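PDB 5B1R: B-cell differentiation antigen CD72 from Mus musculus, which acts as a B-cell receptor co-receptor with positive and negative roles, recognises the Sm/RNP self-antigen to inhibit signalling and is represented here by its extracellular C-type lectin-like domain. Local coordinates for residues A[21-26]-A[108-113]; A[67-72]-A[89-94]. The protein carries 2 engineered substitutions. One frame throughout, in Å; residues are numbered along the deposited sequence.

Contact 1: residues A[21-26]-A[108-113]; sequences HTLRSL and LHPSIC. Unlike the reference sequence in segment 21-26: Arg-24 (reference Gly). Engineered in segment 108-113: Ser-111 (natural residue Cys).
In this C-type lectin-like domain the short strand 23-24, which leads into helix 26-35, pairs antiparallel with the start of the late strand 109-119 through Arg-24 and His-109. The two backbones bond reciprocally: Arg-24 N donates to His-109 O and His-109 N to Arg-24 O, both at 3.0 Å and nearly straight (167°). Each donor stands well above the plane of the carbonyl it reaches. Toward His-21 the pairing gives way to a weaker CA-H...O contact, Pro-110 CA lying 3.5 Å from Thr-22 O. Leucines flank the pair. Leu-23 lies side by side with Pro-110, its CD2 3.6 Å from the ring's CD, while its CB meets Leu-108 CB. Leu-108 holds its CG beside the backbone N (chi1 -56°); its CD2 lies 3.6 Å from Ser-25 N. Water 1 adds a second polar link: it donates to Thr-22 O (2.8 Å), accepts from Arg-24 NH1 and bonds to OG of the engineered Ser-111. Arg-24 NH1 also bonds Ser-20 OG, and Thr-22 CB lies over one guanidinium face, toward its rim. Ser-25, the N-cap residue, turns its OG to Glu-28 N. A two-bond backbone pair, a shared water and exposed leucines thus fasten the helix entrance to the late strand, with direct polar contact carried by main chain.

Contact 2: residues A[67-72]-A[89-94]; sequences KSYWIQ and DKIKKY. Unlike the reference sequence in segment 89-94: Asp-89 (reference Val), Lys-90 (reference Arg), Lys-93 (reference Thr).
Three backbone hydrogen bonds hold residues 67-72 antiparallel to 89-94. Tyr-69 and Ile-91 form a hydrogen-bonded pair, Tyr-69 N to Ile-91 O and Ile-91 N to Tyr-69 O, both 2.9 Å; the first donor lies in the carbonyl plane. Ile-71 N reaches Asp-89 O over 3.2 Å, longer but straighter, at 174°. Waters extend the pairing at both ends: water 3 joins Ile-71 O to Asp-89 N, and water 2 joins Lys-67 O to Lys-93 N. Beyond the backbone, the Asp-89 carboxylate forms salt bridges with Arg-78 and Arg-100, which would favour its charged form.

Trp-70 and Lys-90 make the adjacent non-hydrogen-bonded pair. The indole brings its CE3 edge to Asp-89 O, 3.3 Å away and in the ring plane. Lys-90 CG sits between backbone N and carbonyl carbon (chi1 71°), and the chain then passes Ser-68, CD and CE each 3.6 Å from Ser-68 CB, before NZ bonds Ser-103 and Thr-101. Ser-68 OG lies against the aliphatic part of Lys-92, 3.4 Å from its CG. On the face of Tyr-69 and Ile-91 the packing is apolar, Tyr-69 CB meeting Ile-91 CG1. Ile-71, where the strand runs out, crosses Ile-91 at about a right angle, CD1 to CG2 3.6 Å. Tyr-69 OH bonds Asp-64 N. Strand 97-104 pairs with the other side of strand 87-94, completing a three-stranded antiparallel sheet in which 69-70 is an outer strand; Trp-70 bonds onward through its backbone to strand 109-119. This is consistent with the second, upper beta-sheet of the C-type lectin fold.

In the fold
Both contacts are antiparallel pairings, but contact 2 is largely buried near the centre of the chain, whereas contact 1 is only partly buried. Contact 1 joins the helix entrance to strand 109-119; contact 2 joins strand 69-70 to the middle strand of the three-stranded sheet. Their centres are 9 Å apart, and Trp-70 connects them: its N lies 2.9 Å from Pro-110 O and its NE1 2.9 Å from Arg-24 O, both probable hydrogen bonds, while its ring meets His-109 edge-to-face. Chemistry follows location. Contact 1 relies on one backbone pair, a water and leucine-proline packing near the surface, contact 2 on more backbone bonds, aromatic and isoleucine packing, and polar side-chain ends tied to neighbouring elements.

Contact 1: residues A[21-26]-A[108-113]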
loop_
_atom_site.group_PDB
_atom_site.type_symbol
_atom_site.label_atom_id
_atom_site.label_comp_id
_atom_site.label_asym_id
_atom_site.label_seq_id
_atom_site.Cartn_x
_atom_site.Cartn_y
_atom_site.Cartn_z
ATOM N N HIS A 21 -9.097 3.352 -5.745
ATOM C CA HIS A 21 -10.141 3.831 -4.843
ATOM C C HIS A 21 -11.272 2.811 -4.665
ATOM O O HIS A 21 -12.088 2.935 -3.754
ATOM C CB HIS A 21 -10.714 5.158 -5.340
ATOM C CG HIS A 21 -9.685 6.229 -5.483
ATOM N ND1 HIS A 21 -9.067 6.820 -4.400
ATOM C CD2 HIS A 21 -9.146 6.805 -6.583
ATOM C CE1 HIS A 21 -8.200 7.720 -4.828
ATOM N NE2 HIS A 21 -8.227 7.727 -6.147
ATOM N N THR A 22 -11.310 1.817 -5.545
ATOM C CA THR A 22 -12.360 0.796 -5.543
ATOM C C THR A 22 -12.312 -0.001 -4.261
ATOM O O THR A 22 -11.261 -0.496 -3.860
ATOM C CB THR A 22 -12.151 -0.164 -6.731
ATOM O OG1 THR A 22 -12.077 0.606 -7.938
ATOM C CG2 THR A 22 -13.274 -1.208 -6.852
ATOM N N LEU A 23 -13.468 -0.156 -3.628
ATOM C CA LEU A 23 -13.547 -0.901 -2.379
ATOM C C LEU A 23 -13.492 -2.403 -2.657
ATOM O O LEU A 23 -14.325 -2.939 -3.396
ATOM C CB LEU A 23 -14.826 -0.560 -1.604
ATOM C CG LEU A 23 -15.057 0.921 -1.295
ATOM C CD1 LEU A 23 -16.302 1.068 -0.428
ATOM C CD2 LEU A 23 -13.847 1.574 -0.631
ATOM N N ARG A 24 -12.538 -3.091 -2.035
ATOM C CA ARG A 24 -12.395 -4.538 -2.188
ATOM C C ARG A 24 -11.889 -5.155 -0.891
ATOM O O ARG A 24 -11.282 -4.482 -0.061
ATOM C CB ARG A 24 -11.386 -4.903 -3.282
ATOM C CG ARG A 24 -11.611 -4.286 -4.642
ATOM C CD ARG A 24 -10.566 -4.796 -5.611
ATOM N NE ARG A 24 -10.731 -4.232 -6.957
ATOM C CZ ARG A 24 -10.171 -3.111 -7.379
ATOM N NH1 ARG A 24 -9.396 -2.409 -6.573
ATOM N NH2 ARG A 24 -10.407 -2.710 -8.630
ATOM N N SER A 25 -12.088 -6.455 -0.747
ATOM C CA SER A 25 -11.398 -7.223 0.287
ATOM C C SER A 25 -9.896 -7.216 0.022
ATOM O O SER A 25 -9.440 -6.801 -1.049
ATOM C CB SER A 25 -11.883 -8.664 0.268
ATOM O OG SER A 25 -11.527 -9.276 -0.963
ATOM N N LEU A 26 -9.121 -7.700 0.984
ATOM C CA LEU A 26 -7.694 -7.790 0.759
ATOM C C LEU A 26 -7.403 -8.694 -0.428
ATOM O O LEU A 26 -6.627 -8.335 -1.306
ATOM C CB LEU A 26 -6.947 -8.226 2.033
ATOM C CG LEU A 26 -5.405 -8.265 1.944
ATOM C CD1 LEU A 26 -4.838 -9.486 1.210
ATOM C CD2 LEU A 26 -4.832 -6.970 1.366
ATOM N N LEU A 108 -13.965 -4.245 3.270
ATOM C CA LEU A 108 -13.872 -3.512 2.003
ATOM C C LEU A 108 -13.149 -2.174 2.169
ATOM O O LEU A 108 -13.599 -1.316 2.925
ATOM C CB LEU A 108 -15.280 -3.278 1.448
ATOM C CG LEU A 108 -16.132 -4.534 1.253
ATOM C CD1 LEU A 108 -17.532 -4.162 0.771
ATOM C CD2 LEU A 108 -15.439 -5.459 0.273
ATOM N N HIS A 109 -12.045 -2.000 1.446
ATOM C CA HIS A 109 -11.240 -0.785 1.503
ATOM C C HIS A 109 -10.644 -0.532 0.139
ATOM O O HIS A 109 -10.468 -1.459 -0.659
ATOM C CB HIS A 109 -10.099 -0.937 2.511
ATOM C CG HIS A 109 -10.571 -1.071 3.919
ATOM N ND1 HIS A 109 -11.108 -0.014 4.625
ATOM C CD2 HIS A 109 -10.608 -2.142 4.743
ATOM C CE1 HIS A 109 -11.462 -0.435 5.828
ATOM N NE2 HIS A 109 -11.163 -1.720 5.928
ATOM N N PRO A 110 -10.276 0.725 -0.126
ATOM C CA PRO A 110 -9.392 0.977 -1.271
ATOM C C PRO A 110 -8.025 0.341 -0.991
ATOM O O PRO A 110 -7.787 -0.200 0.101
ATOM C CB PRO A 110 -9.295 2.508 -1.295
ATOM C CG PRO A 110 -9.496 2.905 0.156
ATOM C CD PRO A 110 -10.529 1.934 0.682
ATOM N N SER A 111 -7.120 0.422 -1.960
ATOM C CA SER A 111 -5.837 -0.252 -1.819
ATOM C C SER A 111 -4.760 0.517 -2.570
ATOM O O SER A 111 -5.063 1.448 -3.337
ATOM C CB SER A 111 -5.946 -1.683 -2.358
ATOM O OG SER A 111 -6.325 -1.696 -3.729
ATOM N N ILE A 112 -3.510 0.120 -2.351
ATOM C CA ILE A 112 -2.392 0.731 -3.065
ATOM C C ILE A 112 -1.584 -0.396 -3.676
ATOM O O ILE A 112 -1.198 -1.336 -2.966
ATOM C CB ILE A 112 -1.489 1.565 -2.140
ATOM C CG1 ILE A 112 -2.330 2.556 -1.321
ATOM C CG2 ILE A 112 -0.404 2.267 -2.959
ATOM C CD1 ILE A 112 -1.611 3.178 -0.146
ATOM N N CYS A 113 -1.370 -0.336 -4.988
ATOM C CA CYS A 113 -0.498 -1.273 -5.684
ATOM C C CYS A 113 0.847 -0.616 -5.962
ATOM O O CYS A 113 0.961 0.614 -5.987
ATOM C CB CYS A 113 -1.106 -1.688 -7.022
ATOM S SG CYS A 113 -2.777 -2.366 -7.000
HETATM O O HOH W 1 -9.045 -2.223 -3.642
#

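Contact 2: residues A[67-72]-A[89-94]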
loop_
_atom_site.group_PDB
_atom_site.type_symbol
_atom_site.label_atom_id
_atom_site.label_comp_id
_atom_site.label_asym_id
_atom_site.label_seq_id
_atom_site.Cartn_x
_atom_site.Cartn_y
_atom_site.Cartn_z
ATOM N N LYS A 67 -10.015 7.507 4.714
ATOM C CA LYS A 67 -10.053 6.127 4.238
ATOM C C LYS A 67 -8.881 5.332 4.799
ATOM O O LYS A 67 -7.850 5.891 5.169
ATOM C CB LYS A 67 -9.982 6.094 2.706
ATOM C CG LYS A 67 -11.119 6.813 1.987
ATOM C CD LYS A 67 -12.380 5.975 1.965
ATOM C CE LYS A 67 -13.499 6.681 1.205
ATOM N NZ LYS A 67 -13.131 6.923 -0.218
ATOM N N SER A 68 -9.040 4.015 4.854
ATOM C CA SER A 68 -7.923 3.117 5.144
ATOM C C SER A 68 -7.621 2.324 3.900
ATOM O O SER A 68 -8.542 1.951 3.164
ATOM C CB SER A 68 -8.280 2.135 6.247
ATOM O OG SER A 68 -8.609 2.790 7.457
ATOM N N TYR A 69 -6.334 2.063 3.670
ATOM C CA TYR A 69 -5.905 1.439 2.418
ATOM C C TYR A 69 -5.248 0.093 2.656
ATOM O O TYR A 69 -4.280 0.001 3.411
ATOM C CB TYR A 69 -4.909 2.344 1.675
ATOM C CG TYR A 69 -5.541 3.645 1.213
ATOM C CD1 TYR A 69 -5.690 4.715 2.082
ATOM C CD2 TYR A 69 -6.001 3.782 -0.096
ATOM C CE1 TYR A 69 -6.307 5.886 1.671
ATOM C CE2 TYR A 69 -6.609 4.955 -0.524
ATOM C CZ TYR A 69 -6.753 6.007 0.361
ATOM O OH TYR A 69 -7.355 7.186 -0.035
ATOM N N TRP A 70 -5.733 -0.950 1.988
ATOM C CA TRP A 70 -5.021 -2.223 2.009
ATOM C C TRP A 70 -3.613 -2.081 1.429
ATOM O O TRP A 70 -3.429 -1.467 0.369
ATOM C CB TRP A 70 -5.767 -3.292 1.216
ATOM C CG TRP A 70 -7.047 -3.812 1.794
ATOM C CD1 TRP A 70 -8.246 -3.859 1.166
ATOM C CD2 TRP A 70 -7.224 -4.436 3.073
ATOM N NE1 TRP A 70 -9.176 -4.460 1.981
ATOM C CE2 TRP A 70 -8.578 -4.823 3.164
ATOM C CE3 TRP A 70 -6.373 -4.694 4.156
ATOM C CZ2 TRP A 70 -9.099 -5.482 4.289
ATOM C CZ3 TRP A 70 -6.895 -5.324 5.272
ATOM C CH2 TRP A 70 -8.244 -5.706 5.331
ATOM N N ILE A 71 -2.645 -2.696 2.106
ATOM C CA ILE A 71 -1.261 -2.756 1.645
ATOM C C ILE A 71 -0.737 -4.178 1.889
ATOM O O ILE A 71 -1.435 -5.036 2.443
ATOM C CB ILE A 71 -0.358 -1.710 2.367
ATOM C CG1 ILE A 71 -0.308 -1.946 3.887
ATOM C CG2 ILE A 71 -0.827 -0.282 2.038
ATOM C CD1 ILE A 71 0.883 -1.305 4.546
ATOM N N GLN A 72 0.510 -4.418 1.493
ATOM C CA GLN A 72 1.141 -5.701 1.754
ATOM C C GLN A 72 1.275 -5.966 3.250
ATOM O O GLN A 72 1.743 -5.114 4.005
ATOM C CB GLN A 72 2.533 -5.717 1.146
ATOM C CG GLN A 72 3.268 -7.026 1.367
ATOM C CD GLN A 72 4.728 -6.924 0.976
ATOM O OE1 GLN A 72 5.071 -7.060 -0.195
ATOM N NE2 GLN A 72 5.589 -6.656 1.949
ATOM N N ASP A 89 -3.372 -6.277 6.652
ATOM C CA ASP A 89 -2.793 -4.999 7.070
ATOM C C ASP A 89 -3.311 -3.871 6.198
ATOM O O ASP A 89 -3.261 -3.959 4.963
ATOM C CB ASP A 89 -1.264 -5.007 6.944
ATOM C CG ASP A 89 -0.574 -5.979 7.885
ATOM O OD1 ASP A 89 -1.245 -6.795 8.530
ATOM O OD2 ASP A 89 0.678 -5.929 7.950
ATOM N N LYS A 90 -3.770 -2.796 6.838
ATOM C CA LYS A 90 -4.175 -1.607 6.107
ATOM C C LYS A 90 -3.567 -0.406 6.796
ATOM O O LYS A 90 -3.287 -0.452 7.986
ATOM C CB LYS A 90 -5.699 -1.495 6.045
ATOM C CG LYS A 90 -6.340 -1.148 7.383
ATOM C CD LYS A 90 -7.860 -1.294 7.370
ATOM C CE LYS A 90 -8.490 -0.613 8.573
ATOM N NZ LYS A 90 -7.993 -1.191 9.840
ATOM N N ILE A 91 -3.361 0.674 6.057
ATOM C CA ILE A 91 -2.906 1.908 6.682
ATOM C C ILE A 91 -4.115 2.804 6.973
ATOM O O ILE A 91 -5.050 2.908 6.181
ATOM C CB ILE A 91 -1.812 2.636 5.864
ATOM C CG1 ILE A 91 -2.290 2.977 4.445
ATOM C CG2 ILE A 91 -0.552 1.779 5.844
ATOM C CD1 ILE A 91 -1.304 3.863 3.671
ATOM N N LYS A 92 -4.059 3.451 8.123
ATOM C CA LYS A 92 -5.152 4.289 8.599
ATOM C C LYS A 92 -4.552 5.505 9.273
ATOM O O LYS A 92 -3.510 5.408 9.933
ATOM C CB LYS A 92 -6.016 3.499 9.577
ATOM C CG LYS A 92 -7.174 4.298 10.145
ATOM C CD LYS A 92 -8.148 3.378 10.861
ATOM C CE LYS A 92 -9.404 4.115 11.335
ATOM N NZ LYS A 92 -10.457 3.145 11.726
ATOM N N LYS A 93 -5.188 6.658 9.097
ATOM C CA LYS A 93 -4.612 7.887 9.620
ATOM C C LYS A 93 -5.126 8.207 11.000
ATOM O O LYS A 93 -6.333 8.290 11.219
ATOM C CB LYS A 93 -4.857 9.084 8.695
ATOM C CG LYS A 93 -3.927 10.248 9.030
ATOM C CD LYS A 93 -3.971 11.372 8.024
ATOM C CE LYS A 93 -2.856 12.361 8.331
ATOM N NZ LYS A 93 -3.039 13.663 7.631
ATOM N N TYR A 94 -4.193 8.370 11.929
ATOM C CA TYR A 94 -4.517 8.807 13.278
ATOM C C TYR A 94 -3.934 10.183 13.513
ATOM O O TYR A 94 -2.717 10.339 13.603
ATOM C CB TYR A 94 -3.960 7.824 14.299
ATOM C CG TYR A 94 -4.638 6.484 14.248
ATOM C CD1 TYR A 94 -4.180 5.485 13.396
ATOM C CD2 TYR A 94 -5.750 6.219 15.037
ATOM C CE1 TYR A 94 -4.804 4.257 13.345
ATOM C CE2 TYR A 94 -6.378 4.997 14.991
ATOM C CZ TYR A 94 -5.902 4.018 14.146
ATOM O OH TYR A 94 -6.528 2.794 14.101
HETATM O O HOH W 2 -7.556 7.076 7.531
HETATM O O HOH W 3 -2.463 -7.089 4.109
#